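Local structure of S-adenosylmethionine:tRNA ribosyltransferase-isomerase (Thermotoga maritima, 1VKY) at residues Y61-D66 with G253-A258. The protein probably transfers and isomerises the ribose moiety of S-adenosylmethionine onto preQ1-modified tRNA, giving epoxyqueuosine in the queuosine pathway. Residues are numbered along the deposited sequence; the frame is centred on the assembly and turned at random.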
loop_
_atom_site.group_PDB
_atom_site.type_symbol
_atom_site.label_atom_id
_atom_site.label_comp_id
_atom_site.label_asym_id
_atom_site.label_seq_id
_atom_site.Cartn_x
_atom_site.Cartn_y
_atom_site.Cartn_z
ATOM N N TYR B 61 6.787 -23.271 -15.352
ATOM C CA TYR B 61 7.095 -24.153 -14.244
ATOM C C TYR B 61 5.908 -25.018 -13.866
ATOM O O TYR B 61 6.023 -25.854 -13.005
ATOM C CB TYR B 61 7.540 -23.325 -13.024
ATOM C CG TYR B 61 8.816 -22.590 -13.308
ATOM C CD1 TYR B 61 8.786 -21.290 -13.765
ATOM C CD2 TYR B 61 10.054 -23.241 -13.221
ATOM C CE1 TYR B 61 9.956 -20.599 -14.062
ATOM C CE2 TYR B 61 11.236 -22.577 -13.526
ATOM C CZ TYR B 61 11.179 -21.240 -13.952
ATOM O OH TYR B 61 12.333 -20.555 -14.258
ATOM N N LEU B 62 4.771 -24.811 -14.512
ATOM C CA LEU B 62 3.546 -25.471 -14.128
ATOM C C LEU B 62 3.148 -26.392 -15.232
ATOM O O LEU B 62 3.293 -26.090 -16.400
ATOM C CB LEU B 62 2.414 -24.463 -13.820
ATOM C CG LEU B 62 2.717 -23.497 -12.644
ATOM C CD1 LEU B 62 1.693 -22.358 -12.522
ATOM C CD2 LEU B 62 2.855 -24.247 -11.346
ATOM N N GLU B 63 2.634 -27.534 -14.841
ATOM C CA GLU B 63 2.189 -28.533 -15.775
ATOM C C GLU B 63 0.682 -28.777 -15.676
ATOM O O GLU B 63 0.055 -28.403 -14.700
ATOM C CB GLU B 63 2.970 -29.808 -15.561
ATOM C CG GLU B 63 2.950 -30.371 -14.180
ATOM C CD GLU B 63 4.001 -31.444 -14.003
ATOM O OE1 GLU B 63 5.209 -31.095 -13.843
ATOM O OE2 GLU B 63 3.594 -32.616 -14.044
ATOM N N PRO B 64 0.098 -29.362 -16.712
ATOM C CA PRO B 64 -1.317 -29.696 -16.698
ATOM C C PRO B 64 -1.649 -30.538 -15.458
ATOM O O PRO B 64 -0.893 -31.442 -15.076
ATOM C CB PRO B 64 -1.496 -30.507 -17.996
ATOM C CG PRO B 64 -0.403 -30.073 -18.886
ATOM C CD PRO B 64 0.739 -29.747 -17.990
ATOM N N GLY B 65 -2.725 -30.189 -14.775
ATOM C CA GLY B 65 -3.086 -30.921 -13.558
ATOM C C GLY B 65 -2.531 -30.338 -12.255
ATOM O O GLY B 65 -3.016 -30.690 -11.187
ATOM N N ASP B 66 -1.522 -29.464 -12.300
ATOM C CA ASP B 66 -1.105 -28.795 -11.064
ATOM C C ASP B 66 -2.277 -27.963 -10.493
ATOM O O ASP B 66 -3.147 -27.511 -11.250
ATOM C CB ASP B 66 0.092 -27.890 -11.302
ATOM C CG ASP B 66 1.396 -28.647 -11.433
ATOM O OD1 ASP B 66 1.483 -29.834 -10.990
ATOM O OD2 ASP B 66 2.384 -28.100 -11.977
ATOM N N GLY B 253 -0.975 -37.384 -8.844
ATOM C CA GLY B 253 0.454 -37.218 -8.723
ATOM C C GLY B 253 0.927 -35.825 -9.127
ATOM O O GLY B 253 2.124 -35.620 -9.285
ATOM N N ASN B 254 0.020 -34.850 -9.219
ATOM C CA ASN B 254 0.419 -33.433 -9.545
ATOM C C ASN B 254 0.729 -32.618 -8.286
ATOM O O ASN B 254 0.586 -33.120 -7.177
ATOM C CB ASN B 254 -0.679 -32.719 -10.325
ATOM C CG ASN B 254 -0.830 -33.241 -11.729
ATOM O OD1 ASN B 254 -1.852 -33.787 -12.065
ATOM N ND2 ASN B 254 0.177 -33.055 -12.547
ATOM N N ARG B 255 1.115 -31.355 -8.462
ATOM C CA ARG B 255 1.501 -30.522 -7.323
ATOM C C ARG B 255 0.388 -29.619 -6.807
ATOM O O ARG B 255 -0.345 -29.019 -7.593
ATOM C CB ARG B 255 2.678 -29.672 -7.691
ATOM C CG ARG B 255 3.966 -30.489 -7.737
ATOM C CD ARG B 255 5.084 -29.753 -8.335
ATOM N NE ARG B 255 4.702 -29.254 -9.653
ATOM C CZ ARG B 255 5.551 -28.718 -10.505
ATOM N NH1 ARG B 255 6.823 -28.637 -10.171
ATOM N NH2 ARG B 255 5.125 -28.269 -11.685
ATOM N N ILE B 256 0.310 -29.528 -5.483
ATOM C CA ILE B 256 -0.437 -28.485 -4.782
ATOM C C ILE B 256 0.503 -27.288 -4.541
ATOM O O ILE B 256 1.512 -27.363 -3.823
ATOM C CB ILE B 256 -1.007 -29.021 -3.472
ATOM C CG1 ILE B 256 -1.996 -30.156 -3.748
ATOM C CG2 ILE B 256 -1.691 -27.905 -2.650
ATOM C CD1 ILE B 256 -2.228 -30.995 -2.530
ATOM N N VAL B 257 0.191 -26.203 -5.228
ATOM C CA VAL B 257 0.956 -25.012 -5.205
ATOM C C VAL B 257 0.188 -23.996 -4.381
ATOM O O VAL B 257 -0.831 -23.465 -4.822
ATOM C CB VAL B 257 1.231 -24.471 -6.650
ATOM C CG1 VAL B 257 2.199 -23.278 -6.603
ATOM C CG2 VAL B 257 1.809 -25.572 -7.575
ATOM N N ALA B 258 0.700 -23.680 -3.198
ATOM C CA ALA B 258 0.052 -22.676 -2.362
ATOM C C ALA B 258 0.449 -21.303 -2.833
ATOM O O ALA B 258 1.611 -21.049 -3.113
ATOM C CB ALA B 258 0.407 -22.858 -0.912
HETATM O O HOH W 1 8.270 -27.237 -12.247
#
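Asp-66 and Arg-255 form the centre of a salt-bridge network that also includes Glu-63. It ties the type II beta turn Glu-63 to Asp-66, which leads into strand 67-75, to the start of the neighbouring parallel strand 256-259 in the mixed sheet. The Asp-66 carboxylate uses both oxygens. Asp-66 OD1 accepts from Arg-255 N at 3.0 Å, on the anti side but well tilted from the carboxylate plane. Asp-66 OD2 accepts from Arg-255 NH2 at 2.8 Å, on the syn side and close to the guanidinium plane. The carboxylate and guanidinium planes are 51° apart. From the opposite face of the carboxylate, Glu-63 N gives OD2 an almost straight bond (179°). Three donors thus hold the carboxylate. The Arg-255 chain, bent at chi3 (-54°), turns its guanidinium back toward Asp-66. Arg-255 NH2 also donates to Tyr-61 O at 2.9 Å, a less straight bond tilted from the guanidinium plane. Glu-63 OE1 sits over one guanidinium face, 3.6 Å from Arg-255 NH2, and acts through charge alone. Asn-254 lays its CB against Gly-65 O, and its OD1 is held by Arg-252. Leu-62 CD2 meets Val-257 CG2 at 4.1 Å, beside Leu-68. A water lies in plane at the guanidinium edge, donating to Tyr-61 O and accepting from Arg-255 NH1.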